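Local atomic coordinates of FMN Adenylyltransferase (Candida glabrata, PDB entry 3FWK), a protein that catalyses the transfer of the adenylyl group of ATP to FMN, giving FAD and pyrophosphate in the last step of FAD biosynthesis. Residues Leu178-Gln182 with Arg193-Leu198; Asp70-Leu74 with Val165-Arg169; Trp206-Tyr211 with Phe252-Ile256; Ala11-Tyr15 with Leu79-Glu84. All coordinates share one frame; numbering follows the deposited sequence. Where two conformers were deposited one is given.

Along the chain contacts 4 and 2 both close before contact 1 opens, and contact 3 comes last. Helix 69-86 supplies a segment to both contact 2 and contact 4, whose centres lie about 16 Å apart and whose segments alternate in sequence. Contact 2 is the most central, about 5 Å from the centre of the chain. Contact 1 adds the edge hairpin 181-183/192-194, and Leu-194 O lies 2.9 Å from Ile-166 N of contact 2, a probable hydrogen bond. Helix 202-212 of contact 3 packs on helix 69-86 through Phe-208 and Val-73. Helix 69-86 thus links the central loop of the Rossmann-like fold to its outer helices 7-23 and 202-212.

Contact 1 (Leu178-Gln182 with Arg193-Leu198); sequences LKPIQ and RLQPLL
Gln-195 and Gln-182 meet through their side-chain amides, supported by backbone bonds. Gln-195 NE2 gives one bond to Lys-179 O at 2.8 Å and another to Gln-182 OE1 at 3.0 Å. Both acceptors lie close to the plane of the Gln-195 amide, which fixes its rotation. With CG anti to the carbonyl carbon (chi1 -68°), the extended Gln-195 chain carries this nitrogen to the loop. Gln-182 OE1 is gripped twice, because Lys-179 N reaches it from the opposite face of its plane at 2.9 Å.

The backbone bonds define an antiparallel beta hairpin at the edge of the mixed sheet. Gln-182 and Arg-193 form its hydrogen-bonded pair, with Arg-193 N to Gln-182 O at 2.8 Å, while Ile-181 and Leu-194 form the adjacent non-hydrogen-bonded pair. Past the strand ends, Gln-195 N still donates to Pro-180 O, also at 2.8 Å.

A bend at chi3 (-85°) brings the Arg-193 guanidinium beside the Gln-182 side chain, whose CD sits over one face near the rim, the two planes 31° apart. Gln-182 NE2 and Arg-193 NH2 are both donors, and they turn to His-177 O and Lys-183 O respectively.

Leu-198 CD2 lies 3.9 Å from Leu-178 CB, and Leu-198 CD1 comes within 4.1 Å of Pro-180 CD, each pair of side chains crossing at about a right angle. Ile-181 CG1 meets Leu-194 CD2 at 4.2 Å.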
loop_
_atom_site.group_PDB
_atom_site.type_symbol
_atom_site.label_atom_id
_atom_site.label_comp_id
_atom_site.label_asym_id
_atom_site.label_seq_id
_atom_site.Cartn_x
_atom_site.Cartn_y
_atom_site.Cartn_z
ATOM N N LEU A 178 5.462 6.878 -16.441
ATOM C CA LEU A 178 5.478 7.663 -15.228
ATOM C C LEU A 178 6.885 7.917 -14.743
ATOM O O LEU A 178 7.790 7.126 -14.996
ATOM C CB LEU A 178 4.703 6.939 -14.120
ATOM C CG LEU A 178 3.243 6.619 -14.424
ATOM C CD1 LEU A 178 2.634 5.954 -13.166
ATOM C CD2 LEU A 178 2.453 7.860 -14.762
ATOM N N LYS A 179 7.068 9.025 -14.033
ATOM C CA LYS A 179 8.323 9.389 -13.415
ATOM C C LYS A 179 8.096 9.758 -11.973
ATOM O O LYS A 179 6.966 10.035 -11.564
ATOM C CB LYS A 179 8.984 10.558 -14.149
ATOM C CG LYS A 179 9.341 10.217 -15.577
ATOM C CD LYS A 179 10.459 11.052 -16.209
ATOM C CE LYS A 179 11.066 10.426 -17.465
ATOM N NZ LYS A 179 11.931 11.389 -18.245
ATOM N N PRO A 180 9.169 9.760 -11.157
ATOM C CA PRO A 180 8.965 10.047 -9.720
ATOM C C PRO A 180 8.346 11.398 -9.388
ATOM O O PRO A 180 7.665 11.517 -8.369
ATOM C CB PRO A 180 10.379 9.916 -9.129
ATOM C CG PRO A 180 11.040 8.900 -10.042
ATOM C CD PRO A 180 10.536 9.298 -11.439
ATOM N N ILE A 181 8.616 12.398 -10.212
ATOM C CA ILE A 181 8.042 13.749 -10.039
ATOM C C ILE A 181 7.462 14.127 -11.395
ATOM O O ILE A 181 8.187 14.151 -12.391
ATOM C CB ILE A 181 9.110 14.740 -9.609
ATOM C CG1 ILE A 181 9.452 14.481 -8.138
ATOM C CG2 ILE A 181 8.539 16.170 -9.629
ATOM C CD1 ILE A 181 10.694 15.209 -7.655
ATOM N N GLN A 182 6.161 14.385 -11.453
ATOM C CA GLN A 182 5.495 14.484 -12.743
ATOM C C GLN A 182 4.183 15.262 -12.599
ATOM O O GLN A 182 3.288 14.839 -11.842
ATOM C CB GLN A 182 5.136 13.036 -13.196
ATOM C CG GLN A 182 4.544 12.920 -14.579
ATOM C CD GLN A 182 4.297 11.482 -14.963
ATOM O OE1 GLN A 182 4.553 10.538 -14.197
ATOM N NE2 GLN A 182 3.906 11.287 -16.233
ATOM N N ARG A 193 2.409 15.044 -9.229
ATOM C CA ARG A 193 2.407 13.693 -8.705
ATOM C C ARG A 193 3.782 13.323 -8.182
ATOM O O ARG A 193 4.795 13.537 -8.839
ATOM C CB ARG A 193 2.017 12.708 -9.806
ATOM C CG ARG A 193 0.622 12.960 -10.386
ATOM C CD ARG A 193 0.320 11.959 -11.467
ATOM N NE ARG A 193 0.871 12.465 -12.707
ATOM C CZ ARG A 193 0.661 11.901 -13.890
ATOM N NH1 ARG A 193 0.081 10.694 -13.974
ATOM N NH2 ARG A 193 1.044 12.540 -14.995
ATOM N N LEU A 194 3.798 12.749 -6.991
ATOM C CA LEU A 194 4.996 12.246 -6.328
ATOM C C LEU A 194 4.856 10.768 -6.292
ATOM O O LEU A 194 3.959 10.236 -5.630
ATOM C CB LEU A 194 5.094 12.839 -4.916
ATOM C CG LEU A 194 4.999 14.364 -4.824
ATOM C CD1 LEU A 194 4.943 14.791 -3.375
ATOM C CD2 LEU A 194 6.135 15.054 -5.576
ATOM N N GLN A 195 5.705 10.072 -7.062
ATOM C CA GLN A 195 5.502 8.644 -7.330
ATOM C C GLN A 195 6.772 7.904 -6.959
ATOM O O GLN A 195 7.590 7.586 -7.821
ATOM C CB GLN A 195 5.134 8.430 -8.797
ATOM C CG GLN A 195 3.741 9.020 -9.059
ATOM C CD GLN A 195 3.287 9.186 -10.486
ATOM O OE1 GLN A 195 2.104 8.983 -10.762
ATOM N NE2 GLN A 195 4.180 9.589 -11.395
ATOM N N PRO A 196 6.987 7.660 -5.663
ATOM C CA PRO A 196 8.282 7.158 -5.183
ATOM C C PRO A 196 8.398 5.639 -5.120
ATOM O O PRO A 196 9.401 5.145 -4.579
ATOM C CB PRO A 196 8.376 7.773 -3.760
ATOM C CG PRO A 196 7.163 8.699 -3.613
ATOM C CD PRO A 196 6.151 8.078 -4.525
ATOM N N LEU A 197 7.378 4.914 -5.589
ATOM C CA LEU A 197 7.304 3.464 -5.511
ATOM C C LEU A 197 7.435 2.818 -6.885
ATOM O O LEU A 197 7.282 1.592 -7.028
ATOM C CB LEU A 197 5.953 3.041 -4.878
ATOM C CG LEU A 197 6.017 1.735 -4.088
ATOM C CD1 LEU A 197 6.815 1.878 -2.782
ATOM C CD2 LEU A 197 4.605 1.210 -3.843
ATOM N N LEU A 198 7.757 3.596 -7.933
ATOM C CA LEU A 198 7.598 3.080 -9.303
ATOM C C LEU A 198 8.474 1.871 -9.593
ATOM O O LEU A 198 8.072 0.966 -10.307
ATOM C CB LEU A 198 7.954 4.176 -10.323
ATOM C CG LEU A 198 6.959 5.326 -10.378
ATOM C CD1 LEU A 198 7.533 6.488 -11.205
ATOM C CD2 LEU A 198 5.646 4.849 -11.015
#

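Contact 2 (Asp70-Leu74 with Val165-Arg169); sequences DCQVL and VIGIR
Arg-169 NE gives its N-H to water 1 at 3.0 Å, and Asp-70 OD1 stands nearby on the same side as a long salt-bridge partner, 3.5 Å from Arg-169 NE. The carboxylate approaches the edge of the guanidinium near its plane while its own plane stands 82° away. Water 1 in turn donates a short hydrogen bond of 2.5 Å to Asp-70 OD2, and so bridges the two charged groups. A bend in the Arg-169 chain (chi3 -53°) turns NE toward the helix. The outer nitrogens look to other partners: Arg-169 NH1 makes a salt bridge with Asp-297 and a hydrogen bond with Trp-200 O, and Arg-169 NH2 a salt bridge with Glu-300.

Next to this polar group the packing is close. Gly-167 brings its backbone against the helix, its CA 4.8 Å from Cys-71 CA, and its carbonyl oxygen lies 3.2 Å from Asp-70 CB. Leu-74, its CG anti to its own nitrogen (chi1 -178°), is thereby directed across the contact, where its CD2 methyl meets two partners at once: Val-165 CG1 at 3.5 Å and Gly-167 CA at 3.5 Å.

Asp-70 lies at the start of helix 69-86, just after a loop that resembles the PP-loop of the phosphoadenosine phosphosulfate reductase family, so this corner probably borders the nucleotide site. Helix 69-86 packs on the chain leaving strand 163-165, with Ile-205 of helix 202-212 touching both Asp-70 and Arg-169, and Phe-63 of strand 61-64 lying against Leu-74 and Val-165.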
loop_
_atom_site.group_PDB
_atom_site.type_symbol
_atom_site.label_atom_id
_atom_site.label_comp_id
_atom_site.label_asym_id
_atom_site.label_seq_id
_atom_site.Cartn_x
_atom_site.Cartn_y
_atom_site.Cartn_z
ATOM N N ASP A 70 0.412 -1.658 -1.997
ATOM C CA ASP A 70 1.376 -0.681 -2.525
ATOM C C ASP A 70 1.292 0.638 -1.763
ATOM O O ASP A 70 2.300 1.210 -1.318
ATOM C CB ASP A 70 1.137 -0.388 -4.006
ATOM C CG ASP A 70 1.330 -1.597 -4.908
ATOM O OD1 ASP A 70 2.022 -2.563 -4.552
ATOM O OD2 ASP A 70 0.773 -1.495 -6.036
ATOM N N CYS A 71 0.071 1.150 -1.577
ATOM C CA CYS A 71 -0.106 2.341 -0.785
ATOM C C CYS A 71 0.353 2.157 0.637
ATOM O O CYS A 71 0.860 3.110 1.229
ATOM C CB CYS A 71 -1.594 2.762 -0.797
ATOM S SG CYS A 71 -2.084 3.617 -2.309
ATOM N N GLN A 72 0.132 0.969 1.211
ATOM C CA GLN A 72 0.574 0.755 2.572
ATOM C C GLN A 72 2.107 0.769 2.695
ATOM O O GLN A 72 2.651 1.414 3.585
ATOM C CB GLN A 72 -0.018 -0.519 3.144
ATOM C CG GLN A 72 0.275 -0.577 4.665
ATOM C CD GLN A 72 -0.354 -1.716 5.353
ATOM O OE1 GLN A 72 -0.939 -2.602 4.719
ATOM N NE2 GLN A 72 -0.229 -1.733 6.684
ATOM N N VAL A 73 2.800 0.057 1.808
ATOM C CA VAL A 73 4.261 0.129 1.821
ATOM C C VAL A 73 4.693 1.578 1.689
ATOM O O VAL A 73 5.582 2.055 2.414
ATOM C CB VAL A 73 4.868 -0.746 0.692
ATOM C CG1 VAL A 73 6.361 -0.375 0.478
ATOM C CG2 VAL A 73 4.713 -2.208 1.020
ATOM N N LEU A 74 4.122 2.295 0.730
ATOM C CA LEU A 74 4.553 3.672 0.528
ATOM C C LEU A 74 4.259 4.546 1.740
ATOM O O LEU A 74 5.061 5.412 2.083
ATOM C CB LEU A 74 3.928 4.239 -0.726
ATOM C CG LEU A 74 4.354 5.677 -1.078
ATOM C CD1 LEU A 74 5.900 5.813 -1.201
ATOM C CD2 LEU A 74 3.709 6.079 -2.378
ATOM N N VAL A 165 1.058 12.358 -3.209
ATOM C CA VAL A 165 1.825 11.126 -3.217
ATOM C C VAL A 165 0.940 9.983 -3.719
ATOM O O VAL A 165 -0.178 9.781 -3.191
ATOM C CB VAL A 165 2.354 10.804 -1.812
ATOM C CG1 VAL A 165 3.168 9.523 -1.838
ATOM C CG2 VAL A 165 3.163 11.949 -1.248
ATOM N N ILE A 166 1.432 9.238 -4.709
ATOM C CA ILE A 166 0.656 8.172 -5.348
ATOM C C ILE A 166 1.451 6.881 -5.316
ATOM O O ILE A 166 2.604 6.850 -5.736
ATOM C CB ILE A 166 0.321 8.531 -6.783
ATOM C CG1 ILE A 166 -0.520 9.799 -6.789
ATOM C CG2 ILE A 166 -0.479 7.439 -7.479
ATOM C CD1 ILE A 166 -0.788 10.354 -8.154
ATOM N N GLY A 167 0.823 5.791 -4.886
ATOM C CA GLY A 167 1.557 4.517 -4.694
ATOM C C GLY A 167 1.562 3.527 -5.856
ATOM O O GLY A 167 1.525 2.326 -5.668
ATOM N N ILE A 168 1.671 4.022 -7.056
ATOM C CA ILE A 168 1.696 3.172 -8.241
ATOM C C ILE A 168 3.085 2.632 -8.583
ATOM O O ILE A 168 4.117 3.266 -8.274
ATOM C CB ILE A 168 1.091 4.039 -9.334
ATOM C CG1 ILE A 168 0.804 3.245 -10.602
ATOM C CG2 ILE A 168 1.908 5.297 -9.543
ATOM C CD1 ILE A 168 -0.166 3.959 -11.545
ATOM N N ARG A 169 3.102 1.477 -9.218
ATOM C CA ARG A 169 4.354 0.870 -9.682
ATOM C C ARG A 169 4.358 0.832 -11.200
ATOM O O ARG A 169 3.309 0.807 -11.850
ATOM C CB ARG A 169 4.516 -0.568 -9.131
ATOM C CG ARG A 169 4.455 -0.592 -7.626
ATOM C CD ARG A 169 4.789 -1.960 -6.947
ATOM N NE ARG A 169 4.029 -3.114 -7.420
ATOM C CZ ARG A 169 4.452 -3.968 -8.376
ATOM N NH1 ARG A 169 5.617 -3.810 -8.983
ATOM N NH2 ARG A 169 3.697 -4.990 -8.715
HETATM O O HOH W 1 1.099 -3.327 -7.723
#

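Contact 3 (Trp206-Tyr211 with Phe252-Ile256); sequences WSFLLY and FEWEI
This is a helix-to-helix contact, buried and mostly apolar, in which the short helix 253-257 packs against helix 202-212 on the periphery of the Rossmann-like alpha/beta fold. The closest pair of CA atoms, those of Tyr-211 and Glu-255, is 4.7 Å apart. Phe-252, at the N-cap position of the short helix, meets Trp-206, Ser-207 and Leu-210. One face of its ring receives Trp-206 CB in a CH-pi contact, 4.0 Å from the ring centroid and 24° off the normal. The indole itself lies obliquely to the phenyl ring, with planes 59° apart, and its NE1 bonds to Leu-294 O.

Leu-210 wedges in beside them. Its CD1 methyl touches Phe-252 CB at 3.6 Å, the two side chains crossing at about a right angle, and also meets Ile-256 CD1 at 4.0 Å, where the side chains run alongside each other. At the far end Tyr-211 and Trp-254 lie side by side, CE1 of the tyrosine 4.0 Å from CZ3 of the tryptophan, while the Tyr-211 hydroxyl bonds to Ser-20.

One polar bond crosses this surface. The Glu-255 chain bends at chi2 (93°), which folds its carboxylate back toward Ser-207, a residue that also bonds Tyr-21 through its hydroxyl. Ser-207 OG donates to Glu-255 OE2 at 2.6 Å, and Glu-255 OE2 accepts with its anti lone pair, the one away from OE1.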
loop_
_atom_site.group_PDB
_atom_site.type_symbol
_atom_site.label_atom_id
_atom_site.label_comp_id
_atom_site.label_asym_id
_atom_site.label_seq_id
_atom_site.Cartn_x
_atom_site.Cartn_y
_atom_site.Cartn_z
ATOM N N TRP A 206 5.881 -7.568 -0.979
ATOM C CA TRP A 206 5.568 -8.595 0.029
ATOM C C TRP A 206 6.665 -8.684 1.094
ATOM O O TRP A 206 6.365 -8.781 2.277
ATOM C CB TRP A 206 5.332 -9.966 -0.582
ATOM C CG TRP A 206 4.222 -10.158 -1.521
ATOM C CD1 TRP A 206 4.288 -10.758 -2.730
ATOM C CD2 TRP A 206 2.833 -9.873 -1.305
ATOM N NE1 TRP A 206 3.051 -10.864 -3.289
ATOM C CE2 TRP A 206 2.138 -10.320 -2.435
ATOM C CE3 TRP A 206 2.112 -9.283 -0.254
ATOM C CZ2 TRP A 206 0.755 -10.220 -2.564
ATOM C CZ3 TRP A 206 0.728 -9.185 -0.389
ATOM C CH2 TRP A 206 0.076 -9.653 -1.521
ATOM N N SER A 207 7.931 -8.639 0.677
ATOM C CA SER A 207 9.024 -8.802 1.633
ATOM C C SER A 207 8.956 -7.719 2.717
ATOM O O SER A 207 9.010 -8.022 3.916
ATOM C CB SER A 207 10.353 -8.720 0.914
ATOM O OG SER A 207 11.414 -8.806 1.852
ATOM N N PHE A 208 8.840 -6.472 2.302
ATOM C CA PHE A 208 8.838 -5.381 3.238
ATOM C C PHE A 208 7.567 -5.407 4.099
ATOM O O PHE A 208 7.622 -5.214 5.321
ATOM C CB PHE A 208 8.984 -4.073 2.495
ATOM C CG PHE A 208 9.126 -2.897 3.422
ATOM C CD1 PHE A 208 10.322 -2.677 4.110
ATOM C CD2 PHE A 208 8.082 -2.006 3.627
ATOM C CE1 PHE A 208 10.473 -1.605 4.953
ATOM C CE2 PHE A 208 8.225 -0.912 4.465
ATOM C CZ PHE A 208 9.415 -0.719 5.146
ATOM N N LEU A 209 6.422 -5.613 3.475
ATOM C CA LEU A 209 5.191 -5.602 4.235
ATOM C C LEU A 209 5.147 -6.709 5.278
ATOM O O LEU A 209 4.707 -6.473 6.395
ATOM C CB LEU A 209 3.995 -5.709 3.300
ATOM C CG LEU A 209 2.642 -5.166 3.789
ATOM C CD1 LEU A 209 2.774 -3.728 4.376
ATOM C CD2 LEU A 209 1.673 -5.155 2.607
ATOM N N LEU A 210 5.588 -7.897 4.908
ATOM C CA LEU A 210 5.598 -8.999 5.860
ATOM C C LEU A 210 6.575 -8.736 6.997
ATOM O O LEU A 210 6.245 -8.983 8.176
ATOM C CB LEU A 210 5.901 -10.317 5.136
ATOM C CG LEU A 210 4.785 -10.821 4.224
ATOM C CD1 LEU A 210 5.330 -11.889 3.305
ATOM C CD2 LEU A 210 3.583 -11.358 5.042
ATOM N N TYR A 211 7.766 -8.242 6.676
ATOM C CA TYR A 211 8.724 -7.951 7.718
ATOM C C TYR A 211 8.193 -6.893 8.687
ATOM O O TYR A 211 8.485 -6.922 9.884
ATOM C CB TYR A 211 10.028 -7.454 7.088
ATOM C CG TYR A 211 11.036 -7.085 8.156
ATOM C CD1 TYR A 211 11.759 -8.073 8.811
ATOM C CD2 TYR A 211 11.201 -5.752 8.569
ATOM C CE1 TYR A 211 12.669 -7.748 9.825
ATOM C CE2 TYR A 211 12.083 -5.435 9.573
ATOM C CZ TYR A 211 12.769 -6.434 10.190
ATOM O OH TYR A 211 13.630 -6.063 11.224
ATOM N N PHE A 252 9.395 -15.779 1.469
ATOM C CA PHE A 252 9.456 -14.786 2.527
ATOM C C PHE A 252 9.489 -15.412 3.909
ATOM O O PHE A 252 9.071 -14.797 4.887
ATOM C CB PHE A 252 8.276 -13.810 2.391
ATOM C CG PHE A 252 8.178 -13.233 1.007
ATOM C CD1 PHE A 252 9.200 -12.407 0.534
ATOM C CD2 PHE A 252 7.153 -13.617 0.122
ATOM C CE1 PHE A 252 9.156 -11.902 -0.774
ATOM C CE2 PHE A 252 7.130 -13.118 -1.189
ATOM C CZ PHE A 252 8.119 -12.268 -1.623
ATOM N N GLU A 253 10.029 -16.619 3.997
ATOM C CA GLU A 253 10.107 -17.293 5.276
ATOM C C GLU A 253 10.884 -16.507 6.318
ATOM O O GLU A 253 10.444 -16.384 7.472
ATOM C CB GLU A 253 10.689 -18.711 5.110
ATOM C CG GLU A 253 9.686 -19.716 4.561
ATOM C CD GLU A 253 10.290 -21.039 4.076
ATOM O OE1 GLU A 253 11.536 -21.191 4.068
ATOM O OE2 GLU A 253 9.496 -21.917 3.667
ATOM N N TRP A 254 12.034 -15.962 5.933
ATOM C CA TRP A 254 12.855 -15.255 6.914
ATOM C C TRP A 254 12.125 -14.038 7.446
ATOM O O TRP A 254 12.100 -13.787 8.650
ATOM C CB TRP A 254 14.223 -14.882 6.329
ATOM C CG TRP A 254 15.135 -14.446 7.414
ATOM C CD1 TRP A 254 16.022 -15.242 8.136
ATOM C CD2 TRP A 254 15.244 -13.132 7.954
ATOM N NE1 TRP A 254 16.673 -14.478 9.060
ATOM C CE2 TRP A 254 16.213 -13.186 8.994
ATOM C CE3 TRP A 254 14.602 -11.904 7.673
ATOM C CZ2 TRP A 254 16.543 -12.071 9.754
ATOM C CZ3 TRP A 254 14.919 -10.804 8.418
ATOM C CH2 TRP A 254 15.890 -10.885 9.457
ATOM N N GLU A 255 11.537 -13.263 6.536
ATOM C CA GLU A 255 10.852 -12.039 6.912
ATOM C C GLU A 255 9.723 -12.330 7.869
ATOM O O GLU A 255 9.519 -11.560 8.822
ATOM C CB GLU A 255 10.272 -11.359 5.661
ATOM C CG GLU A 255 11.306 -10.809 4.700
ATOM C CD GLU A 255 11.712 -11.783 3.573
ATOM O OE1 GLU A 255 11.853 -12.988 3.847
ATOM O OE2 GLU A 255 11.861 -11.307 2.420
ATOM N N ILE A 256 8.956 -13.382 7.602
ATOM C CA ILE A 256 7.806 -13.709 8.457
ATOM C C ILE A 256 8.306 -14.204 9.819
ATOM O O ILE A 256 7.794 -13.772 10.861
ATOM C CB ILE A 256 6.944 -14.784 7.768
ATOM C CG1 ILE A 256 6.217 -14.158 6.569
ATOM C CG2 ILE A 256 5.902 -15.309 8.752
ATOM C CD1 ILE A 256 5.578 -15.156 5.674
#

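Contact 4 (Ala11-Tyr15 with Leu79-Glu84); sequences AELCY and LSCLWE
Glu-12 lies across one face of the Trp-83 indole and Tyr-15 against its five-membered ring, so the indole takes partners from two residues one turn apart on helix 7-23. Glu-12 CB stands 3.6 Å from the centroid of the six-membered ring of Trp-83, directly on the ring normal, a CH-pi contact over the centre of the face. From there the extended Glu-12 chain runs alongside the indole, and its carboxylate ends nearly parallel to it but displaced past its rim at CZ2 and CH2, with Glu-12 CD 3.5 Å from Trp-83 CZ2.

Tyr-15 meets the pyrrole side. The two side chains cross at about a right angle, the ring planes are inclined by 40°, and Tyr-15 CG lies 3.5 Å from Trp-83 CD1. Leaving CB opposite the backbone nitrogen (chi1 178°), the Tyr-15 ring also brings its edge to Glu-84, where CE1 lies 3.6 Å from Glu-84 OE1 and close in plane.

The helices themselves cross steeply, at -100°, with short-segment axes 7.1 Å apart. Small residues accompany this closeness: Ala-11 CB lies 3.6 Å from Leu-79 O, and Cys-14 CB is 3.8 Å from Leu-79 CB. Ser-80 fits beside Tyr-15, and water 2 bridges Ser-80 OG and Tyr-15 O.

No direct hydrogen bond joins the two segments, which meet mainly through van der Waals and CH-pi packing with one water-mediated polar link. The Glu-84 carboxylate faces the electropositive rim of the Tyr-15 ring, probably a mildly favourable placement, while its main counter-charge is Lys-43 of helix 31-50.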
loop_
_atom_site.group_PDB
_atom_site.type_symbol
_atom_site.label_atom_id
_atom_site.label_comp_id
_atom_site.label_asym_id
_atom_site.label_seq_id
_atom_site.Cartn_x
_atom_site.Cartn_y
_atom_site.Cartn_z
ATOM N N ALA A 11 5.416 7.723 12.952
ATOM C CA ALA A 11 6.558 8.035 12.072
ATOM C C ALA A 11 7.844 7.415 12.629
ATOM O O ALA A 11 8.637 6.833 11.887
ATOM C CB ALA A 11 6.674 9.534 11.925
ATOM N N GLU A 12 8.043 7.495 13.946
ATOM C CA GLU A 12 9.243 6.907 14.549
ATOM C C GLU A 12 9.258 5.393 14.391
ATOM O O GLU A 12 10.304 4.808 14.101
ATOM C CB GLU A 12 9.302 7.292 16.020
ATOM C CG GLU A 12 10.627 6.795 16.642
ATOM C CD GLU A 12 10.910 7.341 18.020
ATOM O OE1 GLU A 12 9.977 7.841 18.682
ATOM O OE2 GLU A 12 12.096 7.266 18.434
ATOM N N LEU A 13 8.109 4.749 14.604
ATOM C CA LEU A 13 7.993 3.324 14.396
ATOM C C LEU A 13 8.404 2.971 12.974
ATOM O O LEU A 13 9.174 2.058 12.735
ATOM C CB LEU A 13 6.560 2.857 14.644
ATOM C CG LEU A 13 6.246 1.449 14.131
ATOM C CD1 LEU A 13 7.065 0.327 14.772
ATOM C CD2 LEU A 13 4.747 1.170 14.242
ATOM N N CYS A 14 7.883 3.731 12.015
ATOM C CA CYS A 14 8.150 3.402 10.607
ATOM C C CYS A 14 9.624 3.598 10.272
ATOM O O CYS A 14 10.216 2.815 9.526
ATOM C CB CYS A 14 7.288 4.259 9.696
ATOM S SG CYS A 14 5.534 3.682 9.732
ATOM N N TYR A 15 10.214 4.650 10.835
ATOM C CA TYR A 15 11.664 4.842 10.705
ATOM C C TYR A 15 12.444 3.666 11.273
ATOM O O TYR A 15 13.407 3.176 10.665
ATOM C CB TYR A 15 12.054 6.150 11.359
ATOM C CG TYR A 15 13.549 6.368 11.296
ATOM C CD1 TYR A 15 14.145 6.800 10.116
ATOM C CD2 TYR A 15 14.361 6.112 12.408
ATOM C CE1 TYR A 15 15.525 6.981 10.033
ATOM C CE2 TYR A 15 15.752 6.294 12.339
ATOM C CZ TYR A 15 16.286 6.716 11.145
ATOM O OH TYR A 15 17.662 6.898 11.061
ATOM N N LEU A 79 6.154 7.850 6.103
ATOM C CA LEU A 79 6.272 8.147 7.545
ATOM C C LEU A 79 7.718 8.035 8.030
ATOM O O LEU A 79 8.193 8.925 8.773
ATOM C CB LEU A 79 5.333 7.237 8.306
ATOM C CG LEU A 79 3.830 7.561 8.240
ATOM C CD1 LEU A 79 2.989 6.428 8.772
ATOM C CD2 LEU A 79 3.555 8.837 9.045
ATOM N N SER A 80 8.426 6.998 7.582
ATOM C CA SER A 80 9.832 6.868 7.972
ATOM C C SER A 80 10.629 8.095 7.508
ATOM O O SER A 80 11.443 8.635 8.238
ATOM C CB SER A 80 10.385 5.610 7.317
ATOM O OG SER A 80 11.816 5.511 7.518
ATOM N N CYS A 81 10.379 8.546 6.283
ATOM C CA CYS A 81 11.095 9.686 5.745
ATOM C C CYS A 81 10.749 10.986 6.407
ATOM O O CYS A 81 11.609 11.859 6.538
ATOM C CB CYS A 81 10.916 9.774 4.228
ATOM S SG CYS A 81 11.766 8.479 3.343
ATOM N N LEU A 82 9.504 11.156 6.843
ATOM C CA LEU A 82 9.165 12.347 7.654
ATOM C C LEU A 82 9.970 12.373 8.937
ATOM O O LEU A 82 10.508 13.417 9.324
ATOM C CB LEU A 82 7.674 12.333 7.996
ATOM C CG LEU A 82 6.707 12.575 6.851
ATOM C CD1 LEU A 82 5.268 12.392 7.343
ATOM C CD2 LEU A 82 6.895 13.962 6.244
ATOM N N TRP A 83 10.050 11.239 9.614
ATOM C CA TRP A 83 10.858 11.164 10.826
ATOM C C TRP A 83 12.321 11.455 10.525
ATOM O O TRP A 83 12.965 12.264 11.202
ATOM C CB TRP A 83 10.690 9.808 11.502
ATOM C CG TRP A 83 11.379 9.733 12.820
ATOM C CD1 TRP A 83 12.646 9.245 13.083
ATOM C CD2 TRP A 83 10.874 10.216 14.070
ATOM N NE1 TRP A 83 12.940 9.389 14.438
ATOM C CE2 TRP A 83 11.860 9.959 15.055
ATOM C CE3 TRP A 83 9.660 10.782 14.460
ATOM C CZ2 TRP A 83 11.684 10.311 16.392
ATOM C CZ3 TRP A 83 9.484 11.129 15.795
ATOM C CH2 TRP A 83 10.477 10.882 16.735
ATOM N N GLU A 84 12.850 10.800 9.509
ATOM C CA GLU A 84 14.266 10.987 9.171
ATOM C C GLU A 84 14.565 12.431 8.812
ATOM O O GLU A 84 15.555 13.025 9.292
ATOM C CB GLU A 84 14.656 10.020 8.067
ATOM C CG GLU A 84 16.146 10.132 7.670
ATOM C CD GLU A 84 16.661 8.986 6.825
ATOM O OE1 GLU A 84 15.967 7.987 6.578
ATOM O OE2 GLU A 84 17.834 9.083 6.359
HETATM O O HOH W 2 14.743 4.285 7.859
#